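Local coordinates for Cap5O (Staphylococcus aureus, PDB 3OJO), which acts as an NAD-dependent dehydrogenase on UDP-N-acetyl-mannosamine in the synthesis of the capsular polysaccharide, at residues Pro117-Lys120 / Lys121-Ile125; Cys187-Ala190 / Gly191-Tyr195; Leu287-Thr290 / Gly291-Asn295; Pro336-Asp339 / Ile340-Leu344. All coordinates share one frame; numbering follows the deposited sequence.

Contact 1 of 4, residues Pro117-Lys120 / Lys121-Ile125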
loop_
_atom_site.group_PDB
_atom_site.type_symbol
_atom_site.label_atom_id
_atom_site.label_comp_id
_atom_site.label_asym_id
_atom_site.label_seq_id
_atom_site.Cartn_x
_atom_site.Cartn_y
_atom_site.Cartn_z
ATOM N N PRO B 117 30.047 25.436 -18.645
ATOM C CA PRO B 117 31.169 26.027 -19.406
ATOM C C PRO B 117 32.200 25.039 -19.961
ATOM O O PRO B 117 32.997 25.415 -20.813
ATOM C CB PRO B 117 31.827 26.972 -18.394
ATOM C CG PRO B 117 30.842 27.168 -17.327
ATOM C CD PRO B 117 30.057 25.916 -17.248
ATOM N N PHE B 118 32.197 23.795 -19.476
ATOM C CA PHE B 118 33.160 22.774 -19.880
ATOM C C PHE B 118 32.617 21.796 -20.912
ATOM O O PHE B 118 33.366 20.947 -21.396
ATOM C CB PHE B 118 33.692 22.040 -18.638
ATOM C CG PHE B 118 34.224 22.983 -17.581
ATOM C CD1 PHE B 118 35.531 23.452 -17.638
ATOM C CD2 PHE B 118 33.406 23.432 -16.552
ATOM C CE1 PHE B 118 36.007 24.347 -16.682
ATOM C CE2 PHE B 118 33.882 24.330 -15.597
ATOM C CZ PHE B 118 35.182 24.773 -15.660
ATOM N N LEU B 119 31.321 21.922 -21.257
ATOM C CA LEU B 119 30.632 21.035 -22.188
ATOM C C LEU B 119 31.128 21.085 -23.618
ATOM O O LEU B 119 31.263 22.158 -24.199
ATOM C CB LEU B 119 29.115 21.252 -22.151
ATOM C CG LEU B 119 28.356 20.629 -20.979
ATOM C CD1 LEU B 119 26.879 20.895 -21.109
ATOM C CD2 LEU B 119 28.605 19.137 -20.892
ATOM N N LYS B 120 31.380 19.901 -24.180
ATOM C CA LYS B 120 31.845 19.695 -25.548
ATOM C C LYS B 120 30.918 18.680 -26.224
ATOM O O LYS B 120 30.260 17.900 -25.532
ATOM C CB LYS B 120 33.303 19.167 -25.561
ATOM C CG LYS B 120 34.305 19.912 -24.656
ATOM C CD LYS B 120 34.885 21.181 -25.281
ATOM C CE LYS B 120 35.914 21.849 -24.390
ATOM N NZ LYS B 120 35.295 22.765 -23.385
ATOM N N LYS B 121 30.849 18.694 -27.572
ATOM C CA LYS B 121 30.011 17.738 -28.300
ATOM C C LYS B 121 30.480 16.294 -28.049
ATOM O O LYS B 121 31.687 16.046 -27.964
ATOM C CB LYS B 121 29.934 18.085 -29.794
ATOM C CG LYS B 121 28.991 19.254 -30.073
ATOM C CD LYS B 121 28.925 19.649 -31.534
ATOM C CE LYS B 121 27.766 20.585 -31.821
ATOM N NZ LYS B 121 27.899 21.912 -31.142
ATOM N N GLY B 122 29.517 15.393 -27.843
ATOM C CA GLY B 122 29.760 13.976 -27.566
ATOM C C GLY B 122 29.679 13.587 -26.098
ATOM O O GLY B 122 29.670 12.393 -25.775
ATOM N N ASN B 123 29.612 14.595 -25.197
ATOM C CA ASN B 123 29.558 14.420 -23.742
ATOM C C ASN B 123 28.272 13.776 -23.212
ATOM O O ASN B 123 27.196 13.934 -23.803
ATOM C CB ASN B 123 29.822 15.753 -23.025
ATOM C CG ASN B 123 31.259 16.232 -23.069
ATOM O OD1 ASN B 123 32.180 15.554 -23.570
ATOM N ND2 ASN B 123 31.480 17.415 -22.517
ATOM N N THR B 124 28.401 13.062 -22.073
ATOM C CA THR B 124 27.289 12.416 -21.372
ATOM C C THR B 124 27.111 13.035 -19.980
ATOM O O THR B 124 28.092 13.204 -19.254
ATOM C CB THR B 124 27.459 10.893 -21.317
ATOM O OG1 THR B 124 27.742 10.413 -22.629
ATOM C CG2 THR B 124 26.212 10.173 -20.765
ATOM N N ILE B 125 25.863 13.397 -19.632
ATOM C CA ILE B 125 25.496 13.921 -18.319
ATOM C C ILE B 125 24.586 12.890 -17.678
ATOM O O ILE B 125 23.521 12.586 -18.216
ATOM C CB ILE B 125 24.838 15.336 -18.347
ATOM C CG1 ILE B 125 25.639 16.384 -19.209
ATOM C CG2 ILE B 125 24.493 15.838 -16.933
ATOM C CD1 ILE B 125 26.988 16.731 -18.822
#

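Contact 2 of 4, residues Cys187-Ala190 / Gly191-Tyr195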
loop_
_atom_site.group_PDB
_atom_site.type_symbol
_atom_site.label_atom_id
_atom_site.label_comp_id
_atom_site.label_asym_id
_atom_site.label_seq_id
_atom_site.Cartn_x
_atom_site.Cartn_y
_atom_site.Cartn_z
ATOM N N CYS B 187 20.816 8.260 -25.759
ATOM C CA CYS B 187 21.189 8.577 -24.373
ATOM C C CYS B 187 21.297 7.288 -23.564
ATOM O O CYS B 187 22.272 7.106 -22.826
ATOM C CB CYS B 187 20.189 9.541 -23.747
ATOM S SG CYS B 187 20.087 11.165 -24.561
ATOM N N ILE B 188 20.336 6.357 -23.787
ATOM C CA ILE B 188 20.301 5.035 -23.161
ATOM C C ILE B 188 21.585 4.262 -23.486
ATOM O O ILE B 188 22.168 3.646 -22.591
ATOM C CB ILE B 188 19.012 4.238 -23.531
ATOM C CG1 ILE B 188 17.743 4.991 -23.079
ATOM C CG2 ILE B 188 19.036 2.831 -22.943
ATOM C CD1 ILE B 188 16.395 4.613 -23.824
ATOM N N GLU B 189 22.025 4.302 -24.755
ATOM C CA GLU B 189 23.238 3.614 -25.215
ATOM C C GLU B 189 24.502 4.194 -24.588
ATOM O O GLU B 189 25.399 3.427 -24.195
ATOM C CB GLU B 189 23.328 3.608 -26.749
ATOM C CG GLU B 189 22.287 2.733 -27.432
ATOM C CD GLU B 189 22.242 1.279 -27.000
ATOM O OE1 GLU B 189 23.310 0.621 -27.000
ATOM O OE2 GLU B 189 21.136 0.801 -26.649
ATOM N N ALA B 190 24.545 5.541 -24.452
ATOM C CA ALA B 190 25.648 6.264 -23.825
ATOM C C ALA B 190 25.771 5.906 -22.323
ATOM O O ALA B 190 26.890 5.724 -21.821
ATOM C CB ALA B 190 25.449 7.753 -24.008
ATOM N N GLY B 191 24.618 5.765 -21.651
ATOM C CA GLY B 191 24.518 5.365 -20.249
ATOM C C GLY B 191 25.062 3.972 -20.017
ATOM O O GLY B 191 25.831 3.758 -19.073
ATOM N N LYS B 192 24.698 3.020 -20.903
ATOM C CA LYS B 192 25.175 1.632 -20.855
ATOM C C LYS B 192 26.685 1.580 -21.025
ATOM O O LYS B 192 27.350 0.803 -20.339
ATOM C CB LYS B 192 24.521 0.768 -21.951
ATOM C CG LYS B 192 23.005 0.570 -21.817
ATOM C CD LYS B 192 22.523 -0.698 -22.515
ATOM C CE LYS B 192 22.512 -0.593 -24.018
ATOM N NZ LYS B 192 22.184 -1.887 -24.677
ATOM N N ARG B 193 27.222 2.434 -21.930
ATOM C CA ARG B 193 28.656 2.534 -22.218
ATOM C C ARG B 193 29.450 2.869 -20.940
ATOM O O ARG B 193 30.477 2.235 -20.641
ATOM C CB ARG B 193 28.910 3.579 -23.330
ATOM C CG ARG B 193 29.176 2.966 -24.704
ATOM C CD ARG B 193 29.092 3.990 -25.819
ATOM N NE ARG B 193 27.997 3.672 -26.738
ATOM C CZ ARG B 193 27.282 4.571 -27.411
ATOM N NH1 ARG B 193 27.538 5.870 -27.278
ATOM N NH2 ARG B 193 26.297 4.180 -28.212
ATOM N N VAL B 194 28.910 3.826 -20.159
ATOM C CA VAL B 194 29.522 4.307 -18.920
ATOM C C VAL B 194 29.557 3.231 -17.842
ATOM O O VAL B 194 30.633 2.871 -17.368
ATOM C CB VAL B 194 28.909 5.651 -18.458
ATOM C CG1 VAL B 194 29.500 6.105 -17.126
ATOM C CG2 VAL B 194 29.101 6.721 -19.520
ATOM N N TYR B 195 28.398 2.670 -17.514
ATOM C CA TYR B 195 28.260 1.650 -16.473
ATOM C C TYR B 195 28.846 0.279 -16.767
ATOM O O TYR B 195 29.228 -0.433 -15.835
ATOM C CB TYR B 195 26.818 1.599 -15.958
ATOM C CG TYR B 195 26.450 2.867 -15.214
ATOM C CD1 TYR B 195 25.596 3.809 -15.781
ATOM C CD2 TYR B 195 27.022 3.165 -13.976
ATOM C CE1 TYR B 195 25.287 4.996 -15.116
ATOM C CE2 TYR B 195 26.721 4.351 -13.306
ATOM C CZ TYR B 195 25.843 5.255 -13.872
ATOM O OH TYR B 195 25.544 6.418 -13.200
#

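Contact 3 of 4, residues Leu287-Thr290 / Gly291-Asn295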
loop_
_atom_site.group_PDB
_atom_site.type_symbol
_atom_site.label_atom_id
_atom_site.label_comp_id
_atom_site.label_asym_id
_atom_site.label_seq_id
_atom_site.Cartn_x
_atom_site.Cartn_y
_atom_site.Cartn_z
ATOM N N LEU B 287 -4.087 11.357 -1.604
ATOM C CA LEU B 287 -3.651 10.199 -0.808
ATOM C C LEU B 287 -2.252 10.367 -0.296
ATOM O O LEU B 287 -1.992 10.072 0.869
ATOM C CB LEU B 287 -3.732 8.890 -1.614
ATOM C CG LEU B 287 -3.700 7.578 -0.812
ATOM C CD1 LEU B 287 -5.005 7.352 -0.056
ATOM C CD2 LEU B 287 -3.515 6.431 -1.726
ATOM N N ILE B 288 -1.330 10.818 -1.181
ATOM C CA ILE B 288 0.072 11.063 -0.832
ATOM C C ILE B 288 0.161 12.107 0.296
ATOM O O ILE B 288 0.882 11.882 1.261
ATOM C CB ILE B 288 0.944 11.406 -2.078
ATOM C CG1 ILE B 288 0.964 10.216 -3.061
ATOM C CG2 ILE B 288 2.384 11.789 -1.664
ATOM C CD1 ILE B 288 1.282 10.550 -4.508
ATOM N N GLN B 289 -0.590 13.213 0.173
ATOM C CA GLN B 289 -0.659 14.305 1.151
ATOM C C GLN B 289 -1.124 13.795 2.526
ATOM O O GLN B 289 -0.477 14.067 3.537
ATOM C CB GLN B 289 -1.618 15.382 0.632
ATOM C CG GLN B 289 -1.685 16.656 1.466
ATOM C CD GLN B 289 -2.767 17.564 0.939
ATOM O OE1 GLN B 289 -3.957 17.213 0.915
ATOM N NE2 GLN B 289 -2.374 18.753 0.505
ATOM N N THR B 290 -2.247 13.055 2.547
ATOM C CA THR B 290 -2.834 12.442 3.739
ATOM C C THR B 290 -1.823 11.510 4.420
ATOM O O THR B 290 -1.647 11.604 5.634
ATOM C CB THR B 290 -4.142 11.756 3.364
ATOM O OG1 THR B 290 -4.968 12.699 2.671
ATOM C CG2 THR B 290 -4.871 11.209 4.576
ATOM N N GLY B 291 -1.143 10.667 3.624
ATOM C CA GLY B 291 -0.112 9.757 4.103
ATOM C C GLY B 291 1.015 10.474 4.822
ATOM O O GLY B 291 1.499 10.008 5.844
ATOM N N ARG B 292 1.424 11.615 4.280
ATOM C CA ARG B 292 2.473 12.499 4.790
ATOM C C ARG B 292 2.014 13.171 6.099
ATOM O O ARG B 292 2.776 13.228 7.071
ATOM C CB ARG B 292 2.814 13.562 3.728
ATOM C CG ARG B 292 3.761 13.080 2.629
ATOM C CD ARG B 292 5.215 13.330 2.977
ATOM N NE ARG B 292 5.761 12.310 3.885
ATOM C CZ ARG B 292 6.071 12.518 5.164
ATOM N NH1 ARG B 292 5.917 13.719 5.707
ATOM N NH2 ARG B 292 6.534 11.524 5.910
ATOM N N GLU B 293 0.746 13.628 6.124
ATOM C CA GLU B 293 0.111 14.245 7.289
ATOM C C GLU B 293 0.104 13.285 8.470
ATOM O O GLU B 293 0.467 13.700 9.577
ATOM C CB GLU B 293 -1.323 14.696 6.965
ATOM C CG GLU B 293 -1.405 15.960 6.109
ATOM C CD GLU B 293 -2.745 16.313 5.476
ATOM O OE1 GLU B 293 -2.761 17.224 4.616
ATOM O OE2 GLU B 293 -3.776 15.698 5.840
ATOM N N ILE B 294 -0.270 11.989 8.225
ATOM C CA ILE B 294 -0.316 10.921 9.227
ATOM C C ILE B 294 1.076 10.645 9.744
ATOM O O ILE B 294 1.274 10.638 10.955
ATOM C CB ILE B 294 -1.073 9.637 8.740
ATOM C CG1 ILE B 294 -2.553 9.940 8.432
ATOM C CG2 ILE B 294 -0.986 8.502 9.756
ATOM C CD1 ILE B 294 -3.125 9.111 7.339
ATOM N N ASN B 295 2.053 10.505 8.837
ATOM C CA ASN B 295 3.449 10.262 9.206
ATOM C C ASN B 295 4.092 11.405 9.988
ATOM O O ASN B 295 4.869 11.148 10.921
ATOM C CB ASN B 295 4.289 9.798 8.014
ATOM C CG ASN B 295 3.865 8.446 7.486
ATOM O OD1 ASN B 295 3.306 7.608 8.198
ATOM N ND2 ASN B 295 4.108 8.198 6.217
#

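Contact 4 of 4, residues Pro336-Asp339 / Ile340-Leu344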
loop_
_atom_site.group_PDB
_atom_site.type_symbol
_atom_site.label_atom_id
_atom_site.label_comp_id
_atom_site.label_asym_id
_atom_site.label_seq_id
_atom_site.Cartn_x
_atom_site.Cartn_y
_atom_site.Cartn_z
ATOM N N PRO B 336 12.456 11.346 12.511
ATOM C CA PRO B 336 11.298 11.467 13.419
ATOM C C PRO B 336 11.707 11.261 14.898
ATOM O O PRO B 336 11.114 11.857 15.787
ATOM C CB PRO B 336 10.329 10.413 12.899
ATOM C CG PRO B 336 11.205 9.372 12.241
ATOM C CD PRO B 336 12.399 10.108 11.702
ATOM N N ALA B 337 12.767 10.459 15.144
ATOM C CA ALA B 337 13.350 10.167 16.471
ATOM C C ALA B 337 13.949 11.456 17.087
ATOM O O ALA B 337 13.750 11.724 18.272
ATOM C CB ALA B 337 14.424 9.098 16.342
ATOM N N PHE B 338 14.638 12.269 16.263
ATOM C CA PHE B 338 15.196 13.539 16.705
ATOM C C PHE B 338 14.080 14.517 16.935
ATOM O O PHE B 338 14.155 15.287 17.887
ATOM C CB PHE B 338 16.215 14.118 15.708
ATOM C CG PHE B 338 16.931 15.294 16.318
ATOM C CD1 PHE B 338 18.024 15.105 17.155
ATOM C CD2 PHE B 338 16.455 16.588 16.139
ATOM C CE1 PHE B 338 18.664 16.188 17.756
ATOM C CE2 PHE B 338 17.071 17.668 16.779
ATOM C CZ PHE B 338 18.175 17.458 17.573
ATOM N N ASP B 339 13.047 14.503 16.063
ATOM C CA ASP B 339 11.870 15.365 16.194
ATOM C C ASP B 339 11.164 15.182 17.529
ATOM O O ASP B 339 10.793 16.172 18.163
ATOM C CB ASP B 339 10.924 15.151 15.019
ATOM C CG ASP B 339 11.427 15.811 13.751
ATOM O OD1 ASP B 339 10.661 15.847 12.754
ATOM O OD2 ASP B 339 12.573 16.320 13.758
ATOM N N ILE B 340 11.106 13.920 18.007
ATOM C CA ILE B 340 10.512 13.539 19.293
ATOM C C ILE B 340 11.368 14.083 20.428
ATOM O O ILE B 340 10.828 14.720 21.333
ATOM C CB ILE B 340 10.235 11.999 19.400
ATOM C CG1 ILE B 340 9.156 11.567 18.374
ATOM C CG2 ILE B 340 9.793 11.602 20.808
ATOM C CD1 ILE B 340 9.191 10.158 17.904
ATOM N N TYR B 341 12.697 13.849 20.364
ATOM C CA TYR B 341 13.685 14.288 21.364
ATOM C C TYR B 341 13.593 15.792 21.612
ATOM O O TYR B 341 13.502 16.218 22.748
ATOM C CB TYR B 341 15.112 13.878 20.928
ATOM C CG TYR B 341 16.231 14.587 21.664
ATOM C CD1 TYR B 341 16.600 14.199 22.951
ATOM C CD2 TYR B 341 16.896 15.673 21.090
ATOM C CE1 TYR B 341 17.606 14.871 23.647
ATOM C CE2 TYR B 341 17.901 16.352 21.778
ATOM C CZ TYR B 341 18.259 15.940 23.050
ATOM O OH TYR B 341 19.254 16.599 23.715
ATOM N N GLU B 342 13.596 16.561 20.541
ATOM C CA GLU B 342 13.503 18.007 20.500
ATOM C C GLU B 342 12.153 18.503 21.094
ATOM O O GLU B 342 12.140 19.522 21.784
ATOM C CB GLU B 342 13.696 18.429 19.030
ATOM C CG GLU B 342 13.526 19.897 18.685
ATOM C CD GLU B 342 13.502 20.212 17.195
ATOM O OE1 GLU B 342 13.552 19.266 16.369
ATOM O OE2 GLU B 342 13.443 21.419 16.855
ATOM N N LEU B 343 11.034 17.789 20.811
ATOM C CA LEU B 343 9.684 18.092 21.313
ATOM C C LEU B 343 9.634 17.798 22.790
ATOM O O LEU B 343 9.043 18.567 23.552
ATOM C CB LEU B 343 8.594 17.246 20.602
ATOM C CG LEU B 343 8.121 17.707 19.222
ATOM C CD1 LEU B 343 7.310 16.614 18.547
ATOM C CD2 LEU B 343 7.340 19.009 19.300
ATOM N N LEU B 344 10.241 16.683 23.188
ATOM C CA LEU B 344 10.314 16.283 24.582
ATOM C C LEU B 344 11.198 17.275 25.363
ATOM O O LEU B 344 10.860 17.635 26.496
ATOM C CB LEU B 344 10.842 14.843 24.717
ATOM C CG LEU B 344 9.894 13.690 24.413
ATOM C CD1 LEU B 344 10.539 12.385 24.773
ATOM C CD2 LEU B 344 8.562 13.823 25.146
#

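Contact 1 of 4, residues Pro117-Lys120 / Lys121-Ile125
Leu-119 meets Ile-125 across a type II beta turn from Lys-120 to Asn-123, a local contact where the chain swings from helix 106-115 into strand 124-127 of the Rossmann-type NAD-binding domain. The turn is closed by a weak backbone bond, Asn-123 N to Lys-120 O at 3.4 Å. Lys-121 and Gly-122 occupy its two central positions. The second of these suits glycine: Gly-122 has a phi of 99°, where a CB would press on the preceding carbonyl oxygen.

Beneath the turn the packing is apolar. The CD2 methyl of Leu-119 touches CD1 of Ile-125 at 3.6 Å, the two branched chains meeting at an oblique angle. Leu-119 holds CG beside its own backbone N (chi1 -78°), and its end comes nearer to the strand than its CB direction alone would suggest. Asn-123, which is buried, points its CB toward the other side of the turn, 3.3 Å from Lys-120 O. Lys-120, by contrast, runs away from the turn. Bent at chi2 and chi4, it folds back so that NZ reaches Phe-118 O in a weak 3.3 Å hydrogen bond, while its long aliphatic part stays near the surface.

The other turn lysine, Lys-121, reaches Gly-148 O with NZ and makes a cation-pi contact with Phe-149. Below, Leu-119, Asn-123 and Ile-125 rest on Phe-87 of strand 86-89, and strand 124-127 runs parallel between that strand and 156-159, its backbone bonded to Phe-87 on one side and Tyr-156 on the other.

Contact 2 of 4, residues Cys187-Ala190 / Gly191-Tyr195
Glu-189 and Lys-192, three residues apart on helix 185-195, are joined by a salt bridge. The two chains lie side by side and point the same way. Glu-189 OE2 is 3.5 Å from Lys-192 NZ, and the carboxylate also abuts the methylene next to the ammonium, with OE1 3.3 Å from CE. The bridge is long, and the stronger partner of NZ is Glu-205 OE2 on strand 203-207, so the lysine charge is shared between two acids.

Backbone bonds of the i to i+4 kind hold the helix itself, from Gly-191 N to Cys-187 O (2.9 Å) through to Val-194 N to Ala-190 O (3.2 Å).

Arg-193 meets the preceding turn mainly by packing. Its chain turns back along the helix, bent at chi3, and one face of the guanidinium lies over the backbone, with Ala-190 N beneath its centre and Glu-189 O toward its rim, while NH2 comes within 3.4 Å of Glu-189 CB. An arginine suits this exposed side because its flat end can lie along the helix. On the buried side, Val-194 CG2 packs on Ala-190 O at 3.3 Å.

The small Ala-190 allows a close approach to Thr-124 and Tyr-156, and Val-194 and Tyr-195 touch Ile-126: the helix, linking strands 178-182 and 203-207, thus covers strands 124-127 and 156-159.

Contact 3 of 4, residues Leu287-Thr290 / Gly291-Asn295
The amide of Gln-289 and the carboxylate of Glu-293 lie one turn apart on helix 286-312, their planes only 21° apart although the two chains run obliquely to each other. These residues belong to the central domain of the UDP-glucose/GDP-mannose dehydrogenase family, on a helix that forms part of the subunit interface. It is a carboxylate oxygen that does the touching: Glu-293 OE1 sits 3.4 Å from Gln-289 CG and 3.7 Å from its CD, so the meeting is packing of an oxygen against carbon. Gln-289 holds CG away from its backbone N (chi1 -174°) and is extended beyond it, while Glu-293 runs back along the helix, its CG 3.3 Å from Gln-289 O. Long, flexible polar side chains suit this outer side of the helix.

Regular i to i+4 bonds carry the backbone, among them Glu-293 N to Gln-289 O at 2.9 Å.

Glu-231 of the second subunit accepts hydrogen bonds from the amides of Leu-287 and Ile-288. Leu-287 packs on Ile-294 of the second subunit, and Ile-294 on Leu-287 of that subunit. Thr-290 turns its hydroxyl back to Lys-286 O, which satisfies this buried polar atom within the helix. The methyl makes an apolar contact one turn on: Thr-290 CG2 meets Ile-294 CD1 at 3.9 Å, and the same CD1 lies 3.4 Å from Thr-290 O.

Contact 4 of 4, residues Pro336-Asp339 / Ile340-Leu344
Asp-339, Phe-338 and Ile-340 lose the most surface to this local contact, which spans the first turns of helix 336-346. Phe-338 meets Tyr-341 by its ring: CE1 lies 3.8 Å from Tyr-341 CD2. The pair is oblique, its planes inclined at 50°. Both aromatic side chains have CG anti to their backbone N (chi1 -170° for Phe-338), which sends the rings off the helix together. Glu-342 approaches the same Phe-338 ring obliquely, its OE1 3.9 Å from CE2.

Asp-339 shares the solvent side with Glu-342. The two side chains lie side by side, pointing the same way, but their carboxylate planes are turned 70° apart. Asp-339 OD2 and Glu-342 OE1 are 4.1 Å apart, a like-charge approach that probably costs some energy unless solvent screens it.

Ile-340 lies on the buried side. Its CG1 and CD1 run back over the first turn, each 3.3 Å from Pro-336 O, the oxygen that also accepts Ile-340 N at 3.0 Å. Proline suits position 336, because a first-turn residue gives no amide hydrogen to a helical bond.

The helix connects strands 317-321 and 351-355 in the UDP-binding domain: Tyr-341 packs on Val-352 and Ala-354, Leu-344 on both strands, and Ile-340 on Pro-299, Val-302 and Val-303 of helix 286-312.

From the N terminus the four contacts follow in series, each between adjoining pieces of chain, so none encloses or crosses another. Contact 1 closes the tight turn that leads into a strand of the NAD-binding domain; contacts 2, 3 and 4 each lie within a helix of their own. The first two meet directly in that domain, where Thr-124 OG1 packs against Ala-190 CB at 3.8 Å. Contact 3 lies in the central domain, its centre about 37 Å from that of contact 2. Contact 4, in the UDP-binding domain, comes within about 6 Å of contact 3 by nearest atoms without touching, and its helix packs farther along helix 286-312, which thus links the surroundings of the two contacts.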